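Local coordinates for protein glyoxalase 3 (Candida albicans, PDB 4LRU) that converts methylglyoxal to D-lactate in a single glutathione-independent step, detoxifying the methylglyoxal that the cell itself produces, at residues A[6-11]-A[101-106]; A[49-54]-A[90-95]; A[154-159]-A[193-198]. All blocks are in the same frame, centred on the assembly; numbering follows the deposited sequence. Where two conformers were deposited one is given.

Interaction 1: residues A[6-11]-A[101-106]; sequences KVLLAL and DIFFGS
Leu8 and Phe103 both carry CG anti to the backbone N (chi1 -167° and -179°), which sends CG of each the same way off neighbouring strands. They belong to strands 6-10 and 102-105, parallel partners in the middle of the central sheet of the DJ-1/PfpI alpha/beta sandwich. The two side chains lie side by side, Leu8 CD1 3.8 Å from Phe103 CE2, and the ring reaches on until its CZ stands 3.6 Å from Ala10 CB. Helix 119-130 covers this face through Leu121, Ile124 and Ala125. On the other face Leu9 and Phe104 repeat the side-by-side arrangement, with Leu9 CD1 3.6 Å from Phe104 CD1, while Val7 CG2 meets Ile102 CB at 4.0 Å; helix 225-236 packs on Ile102 and Phe104. The backbones are joined in regular parallel fashion: Leu8 N gives to Ile102 O, Leu8 O receives Phe104 N, and Ala10 N gives to Phe104 O. Past the strand ends the chain approaches the probable active site, the Ser106 side chain lying about 8 Å from that of Cys139, the inferred catalytic cysteine. Here Ser106 OG sits between its own backbone N and carbonyl carbon (chi1 74°). Ala10 O is gripped by two donors of this serine, the backbone N from 3.0 Å and OG from 2.6 Å, with OG on a carbonyl lone pair.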
# COMPACT_ATOMS: atom_id res chain seq x y z
N LYS A 6 1.48 16.37 2.48
CA LYS A 6 2.47 15.34 2.71
C LYS A 6 1.82 13.98 2.67
O LYS A 6 0.82 13.73 3.36
CB LYS A 6 3.17 15.57 4.05
CG LYS A 6 3.86 16.91 4.14
CD LYS A 6 4.55 17.06 5.49
CE LYS A 6 5.33 18.36 5.58
NZ LYS A 6 4.49 19.55 5.29
N VAL A 7 2.35 13.13 1.79
CA VAL A 7 1.90 11.78 1.63
C VAL A 7 2.75 10.89 2.54
O VAL A 7 3.98 10.94 2.48
CB VAL A 7 2.05 11.30 0.17
CG1 VAL A 7 1.65 9.86 0.03
CG2 VAL A 7 1.23 12.18 -0.78
N LEU A 8 2.08 10.10 3.37
CA LEU A 8 2.74 8.99 4.05
C LEU A 8 2.65 7.79 3.14
O LEU A 8 1.57 7.19 2.96
CB LEU A 8 2.08 8.72 5.40
CG LEU A 8 2.84 7.80 6.35
CD1 LEU A 8 2.98 6.38 5.81
CD2 LEU A 8 4.19 8.40 6.73
N LEU A 9 3.78 7.46 2.52
CA LEU A 9 3.87 6.29 1.68
C LEU A 9 4.43 5.14 2.53
O LEU A 9 5.63 5.11 2.83
CB LEU A 9 4.77 6.59 0.47
CG LEU A 9 4.97 5.46 -0.55
CD1 LEU A 9 3.67 4.84 -0.99
CD2 LEU A 9 5.76 5.94 -1.77
N ALA A 10 3.54 4.25 2.96
CA ALA A 10 3.89 3.14 3.84
C ALA A 10 4.49 1.99 3.03
O ALA A 10 4.01 1.67 1.93
CB ALA A 10 2.65 2.66 4.59
N LEU A 11 5.54 1.39 3.58
CA LEU A 11 6.15 0.18 3.07
C LEU A 11 6.06 -0.90 4.13
O LEU A 11 6.18 -0.59 5.33
CB LEU A 11 7.63 0.43 2.77
CG LEU A 11 7.98 1.07 1.42
CD1 LEU A 11 7.37 2.44 1.26
CD2 LEU A 11 9.48 1.13 1.22
N ASP A 101 -1.49 14.22 5.05
CA ASP A 101 -2.81 14.46 4.48
C ASP A 101 -3.33 13.32 3.60
O ASP A 101 -4.52 13.27 3.30
CB ASP A 101 -2.79 15.74 3.64
CG ASP A 101 -2.77 16.99 4.49
OD1 ASP A 101 -2.95 16.90 5.73
OD2 ASP A 101 -2.59 18.09 3.92
N ILE A 102 -2.43 12.45 3.15
CA ILE A 102 -2.76 11.24 2.40
C ILE A 102 -1.95 10.10 3.02
O ILE A 102 -0.78 10.29 3.40
CB ILE A 102 -2.35 11.41 0.92
CG1 ILE A 102 -3.23 12.47 0.26
CG2 ILE A 102 -2.40 10.09 0.16
CD1 ILE A 102 -2.75 12.94 -1.08
N PHE A 103 -2.58 8.93 3.13
CA PHE A 103 -1.89 7.71 3.49
C PHE A 103 -2.00 6.78 2.30
O PHE A 103 -3.09 6.54 1.81
CB PHE A 103 -2.53 7.06 4.72
CG PHE A 103 -1.85 5.80 5.17
CD1 PHE A 103 -2.11 4.59 4.55
CD2 PHE A 103 -0.93 5.82 6.22
CE1 PHE A 103 -1.51 3.43 4.99
CE2 PHE A 103 -0.31 4.66 6.65
CZ PHE A 103 -0.59 3.47 6.03
N PHE A 104 -0.86 6.29 1.83
CA PHE A 104 -0.85 5.31 0.73
C PHE A 104 -0.06 4.06 1.12
O PHE A 104 1.15 4.13 1.35
CB PHE A 104 -0.26 5.94 -0.53
CG PHE A 104 -0.41 5.09 -1.75
CD1 PHE A 104 0.36 3.94 -1.92
CD2 PHE A 104 -1.34 5.42 -2.75
CE1 PHE A 104 0.22 3.15 -3.04
CE2 PHE A 104 -1.47 4.61 -3.87
CZ PHE A 104 -0.69 3.49 -4.02
N GLY A 105 -0.75 2.93 1.21
CA GLY A 105 -0.10 1.66 1.52
C GLY A 105 0.41 0.94 0.29
O GLY A 105 -0.36 0.34 -0.46
N SER A 106 1.72 1.03 0.04
CA SER A 106 2.35 0.15 -0.93
C SER A 106 2.33 -1.25 -0.35
O SER A 106 2.09 -1.42 0.83
CB SER A 106 3.79 0.56 -1.25
OG SER A 106 4.72 0.27 -0.19

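Interaction 2: residues A[49-54]-A[90-95]; sequences ASETGT and KKASDL
Lys91 lays the aliphatic start of its side chain against the backbone of the turn at Glu51, Thr52 and Gly53. Its CG is anti to the backbone N (chi1 -172°) and touches Glu51 O at 3.4 Å; CD continues to Thr52 O, also 3.4 Å away, before the chain bends and the ammonium end leads off. The side chain was modelled in two conformers, and these contacts of CG and CD, which hold for one of them, are tentative. Gly53, at positive phi, brings its N to 3.7 Å from Lys91 CB. On the opposite side of the sheet from Lys91, Ala49 CB meets a single methyl, Leu95 CD1, at 3.9 Å, and both side chains reach Leu8 of the next strand. The Glu51 side chain starts away from its partner segment but bends at chi2 (67°), and its OE1 ends 3.9 Å from Ala92 CB. Both carboxylate oxygens are held by backbone N-H groups of helix 119-130, OE1 by Leu121 and OE2 by Asp120, an arrangement that the helix dipole would probably favour. Between the backbones, Ser50 N bonds to Lys90 O and Ala92 N to Ser50 O, and a water links Glu51 O to Ser93 N. Within its own segment Ser50 OG donates to Thr54 O at 2.8 Å. This short parallel pairing, with strand 90-91 outermost beside strand 45-50, forms one margin of the central sheet of the DJ-1/PfpI alpha/beta sandwich.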
# COMPACT_ATOMS: atom_id res chain seq x y z
N ALA A 49 7.70 5.47 4.99
CA ALA A 49 7.79 4.95 6.36
C ALA A 49 7.49 3.46 6.36
O ALA A 49 6.66 2.98 5.57
CB ALA A 49 6.82 5.66 7.27
N SER A 50 8.12 2.74 7.28
CA SER A 50 7.65 1.42 7.66
C SER A 50 7.51 1.35 9.18
O SER A 50 7.93 2.26 9.90
CB SER A 50 8.61 0.33 7.18
OG SER A 50 9.80 0.32 7.95
N GLU A 51 6.94 0.26 9.68
CA GLU A 51 6.66 0.19 11.10
C GLU A 51 7.95 0.10 11.95
O GLU A 51 7.97 0.47 13.13
CB GLU A 51 5.72 -0.98 11.39
CG GLU A 51 5.09 -0.96 12.78
CD GLU A 51 4.10 0.19 13.01
OE1 GLU A 51 3.76 0.91 12.04
OE2 GLU A 51 3.68 0.38 14.17
N THR A 52 9.04 -0.34 11.33
CA THR A 52 10.31 -0.47 12.03
C THR A 52 11.39 0.52 11.54
O THR A 52 12.46 0.61 12.14
CB THR A 52 10.89 -1.86 11.80
OG1 THR A 52 11.04 -2.06 10.39
CG2 THR A 52 9.94 -2.91 12.37
N GLY A 53 11.12 1.20 10.43
CA GLY A 53 12.16 1.93 9.73
C GLY A 53 13.06 1.10 8.83
O GLY A 53 14.04 1.61 8.27
N THR A 54 12.79 -0.20 8.73
CA THR A 54 13.56 -1.10 7.89
C THR A 54 12.64 -1.73 6.86
O THR A 54 11.42 -1.75 7.03
CB THR A 54 14.25 -2.21 8.71
OG1 THR A 54 13.26 -3.06 9.31
CG2 THR A 54 15.16 -1.61 9.78
N LYS A 90 11.56 6.64 7.30
CA LYS A 90 11.54 6.71 8.76
C LYS A 90 10.74 5.58 9.39
O LYS A 90 9.87 4.98 8.76
CB LYS A 90 11.01 8.06 9.24
CG LYS A 90 11.87 9.25 8.85
CD LYS A 90 13.22 9.26 9.55
CE LYS A 90 13.91 10.62 9.42
NZ LYS A 90 14.27 10.95 8.01
N LYS A 91 11.03 5.32 10.66
CA LYS A 91 10.17 4.47 11.47
C LYS A 91 8.90 5.26 11.81
O LYS A 91 8.98 6.42 12.21
CB LYS A 91 10.92 4.07 12.75
CG LYS A 91 10.20 3.03 13.59
CD LYS A 91 11.14 2.43 14.63
CE LYS A 91 11.56 3.45 15.67
NZ LYS A 91 12.35 2.81 16.77
N ALA A 92 7.73 4.64 11.64
CA ALA A 92 6.46 5.37 11.77
C ALA A 92 6.32 6.09 13.11
O ALA A 92 5.82 7.21 13.17
CB ALA A 92 5.27 4.45 11.53
N SER A 93 6.77 5.45 14.19
CA SER A 93 6.63 6.04 15.52
C SER A 93 7.46 7.32 15.70
O SER A 93 7.20 8.09 16.62
CB SER A 93 7.04 5.02 16.59
OG SER A 93 8.41 4.74 16.47
N ASP A 94 8.47 7.52 14.85
CA ASP A 94 9.27 8.74 14.89
C ASP A 94 8.62 9.92 14.17
O ASP A 94 9.17 11.02 14.14
CB ASP A 94 10.67 8.51 14.32
CG ASP A 94 11.51 7.60 15.19
OD1 ASP A 94 11.37 7.68 16.44
OD2 ASP A 94 12.31 6.82 14.63
N LEU A 95 7.43 9.71 13.61
CA LEU A 95 6.73 10.75 12.85
C LEU A 95 5.55 11.29 13.64
O LEU A 95 5.02 10.61 14.51
CB LEU A 95 6.23 10.16 11.54
CG LEU A 95 7.32 9.58 10.64
CD1 LEU A 95 6.69 8.94 9.41
CD2 LEU A 95 8.36 10.61 10.24
O HOH W 1 6.75 2.55 14.42

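Interaction 3: residues A[154-159]-A[193-198]; sequences GEPLIK and EKEGAT
The flat carboxylate of Glu195 meets Pro156 through OE1, the two side chains crossing at a slant: OE1 lies 3.3 Å from Pro156 CB and 3.5 Å from Pro156 CG. The same two ring carbons also meet the backbone O of Glu195, whereas the second carboxylate oxygen, OE2, is hydrogen-bonded by Asn147 N. The contact sets a type I beta turn, Pro156 to Lys159, against the C-terminal end of helix 188-195, at the periphery of the DJ-1/PfpI fold. Gly196 leaves the helical conformation there with positive phi (80°). The methylene part of Glu195 packs on Ile158, its CB 3.7 Å from Ile158 CG1. In Ile158, CG1 stands between the backbone N and the carbonyl carbon (chi1 64°); from there CD1 extends to Ala197 CB at 3.7 Å. The isoleucine thus spans the helix end, touching the residues before and after the glycine. No direct hydrogen bond joins the two segments, although the backbones of Gly196 and Thr198 bond just past the turn, Gly196 with Gly160 and Thr198 with Lys161 and Ile163, leading into the short parallel pair of strands 162-163 and 198-199. Lys159 runs extended until its final torsion (chi4 63°) turns NZ. A water accepts from Lys159 NZ at 3.1 Å and gives a weak bond to Glu195 O at 3.0 Å.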
# COMPACT_ATOMS: atom_id res chain seq x y z
N GLY A 154 -16.07 4.25 16.24
CA GLY A 154 -15.96 3.06 17.09
C GLY A 154 -16.18 1.76 16.33
O GLY A 154 -16.40 0.71 16.95
N GLU A 155 -16.17 1.85 15.00
CA GLU A 155 -16.34 0.68 14.13
C GLU A 155 -15.18 0.61 13.15
O GLU A 155 -14.45 1.57 12.96
CB GLU A 155 -17.68 0.75 13.39
CG GLU A 155 -18.90 0.65 14.29
CD GLU A 155 -19.35 -0.79 14.56
OE1 GLU A 155 -18.78 -1.73 13.97
OE2 GLU A 155 -20.27 -0.99 15.39
N PRO A 156 -14.98 -0.57 12.54
CA PRO A 156 -13.90 -0.67 11.57
C PRO A 156 -13.97 0.44 10.53
O PRO A 156 -15.05 0.78 10.04
CB PRO A 156 -14.14 -2.04 10.93
CG PRO A 156 -14.75 -2.83 12.05
CD PRO A 156 -15.62 -1.87 12.80
N LEU A 157 -12.82 1.04 10.25
CA LEU A 157 -12.75 2.14 9.31
C LEU A 157 -13.41 1.83 7.96
O LEU A 157 -14.04 2.69 7.35
CB LEU A 157 -11.30 2.56 9.12
CG LEU A 157 -11.13 3.89 8.38
CD1 LEU A 157 -9.92 4.63 8.91
CD2 LEU A 157 -10.99 3.66 6.89
N ILE A 158 -13.27 0.59 7.49
CA ILE A 158 -13.89 0.20 6.22
C ILE A 158 -15.21 -0.53 6.36
O ILE A 158 -15.73 -1.04 5.37
CB ILE A 158 -12.94 -0.61 5.32
CG1 ILE A 158 -12.55 -1.95 5.96
CG2 ILE A 158 -11.73 0.23 4.98
CD1 ILE A 158 -11.83 -2.91 5.02
N LYS A 159 -15.80 -0.54 7.54
CA LYS A 159 -17.14 -1.12 7.69
C LYS A 159 -18.10 -0.42 6.73
O LYS A 159 -18.18 0.80 6.73
CB LYS A 159 -17.68 -1.00 9.12
CG LYS A 159 -19.04 -1.66 9.30
CD LYS A 159 -19.44 -1.78 10.76
CE LYS A 159 -20.79 -2.48 10.96
NZ LYS A 159 -20.79 -3.89 10.49
N GLU A 193 -14.29 -9.20 4.58
CA GLU A 193 -15.29 -9.96 5.31
C GLU A 193 -15.15 -9.73 6.81
O GLU A 193 -16.15 -9.58 7.52
CB GLU A 193 -15.16 -11.46 5.00
CG GLU A 193 -16.25 -12.31 5.64
CD GLU A 193 -15.90 -13.79 5.69
OE1 GLU A 193 -14.76 -14.17 5.32
OE2 GLU A 193 -16.77 -14.58 6.14
N LYS A 194 -13.91 -9.72 7.29
CA LYS A 194 -13.64 -9.57 8.72
C LYS A 194 -14.15 -8.22 9.23
O LYS A 194 -14.66 -8.11 10.36
CB LYS A 194 -12.14 -9.68 8.96
CG LYS A 194 -11.72 -9.51 10.41
CD LYS A 194 -10.22 -9.66 10.59
CE LYS A 194 -9.79 -9.39 12.02
NZ LYS A 194 -8.43 -9.93 12.28
N GLU A 195 -13.94 -7.19 8.42
CA GLU A 195 -14.20 -5.81 8.82
C GLU A 195 -15.61 -5.33 8.47
O GLU A 195 -16.00 -4.23 8.85
CB GLU A 195 -13.18 -4.88 8.17
CG GLU A 195 -11.71 -5.17 8.48
CD GLU A 195 -11.40 -5.29 9.96
OE1 GLU A 195 -12.03 -4.54 10.76
OE2 GLU A 195 -10.52 -6.11 10.33
N GLY A 196 -16.38 -6.15 7.76
CA GLY A 196 -17.74 -5.75 7.35
C GLY A 196 -17.74 -4.84 6.14
O GLY A 196 -18.71 -4.10 5.92
N ALA A 197 -16.69 -4.93 5.33
CA ALA A 197 -16.59 -4.19 4.07
C ALA A 197 -17.12 -5.07 2.95
O ALA A 197 -17.37 -6.26 3.13
CB ALA A 197 -15.15 -3.80 3.79
N THR A 198 -17.24 -4.47 1.77
CA THR A 198 -17.60 -5.20 0.56
C THR A 198 -16.38 -5.24 -0.34
O THR A 198 -15.86 -4.19 -0.73
CB THR A 198 -18.79 -4.52 -0.17
OG1 THR A 198 -19.95 -4.58 0.66
CG2 THR A 198 -19.07 -5.21 -1.48
O HOH W 2 -17.95 -4.95 11.00

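From the N terminus, strand 6-10 comes first; the partner on one of its sides, 102-105, arrives much later, and interaction 1 closes a loop of 89 residues. Interaction 2 forms wholly within that loop: strand 45-50 lies beside strand 6-10, and after two helices the chain returns to pair as 90-91. The two contacts meet directly, with Leu11 N probably hydrogen-bonded to Ala49 O, and together they set the order 90-91, 45-50, 6-10, 102-105 in one sheet. Interaction 3 follows in series, closing its own loop between 154-159 and 193-198. It touches neither of the others, its centre about 20 Å from that of interaction 1, and ties a peripheral turn to the end of helix 188-195.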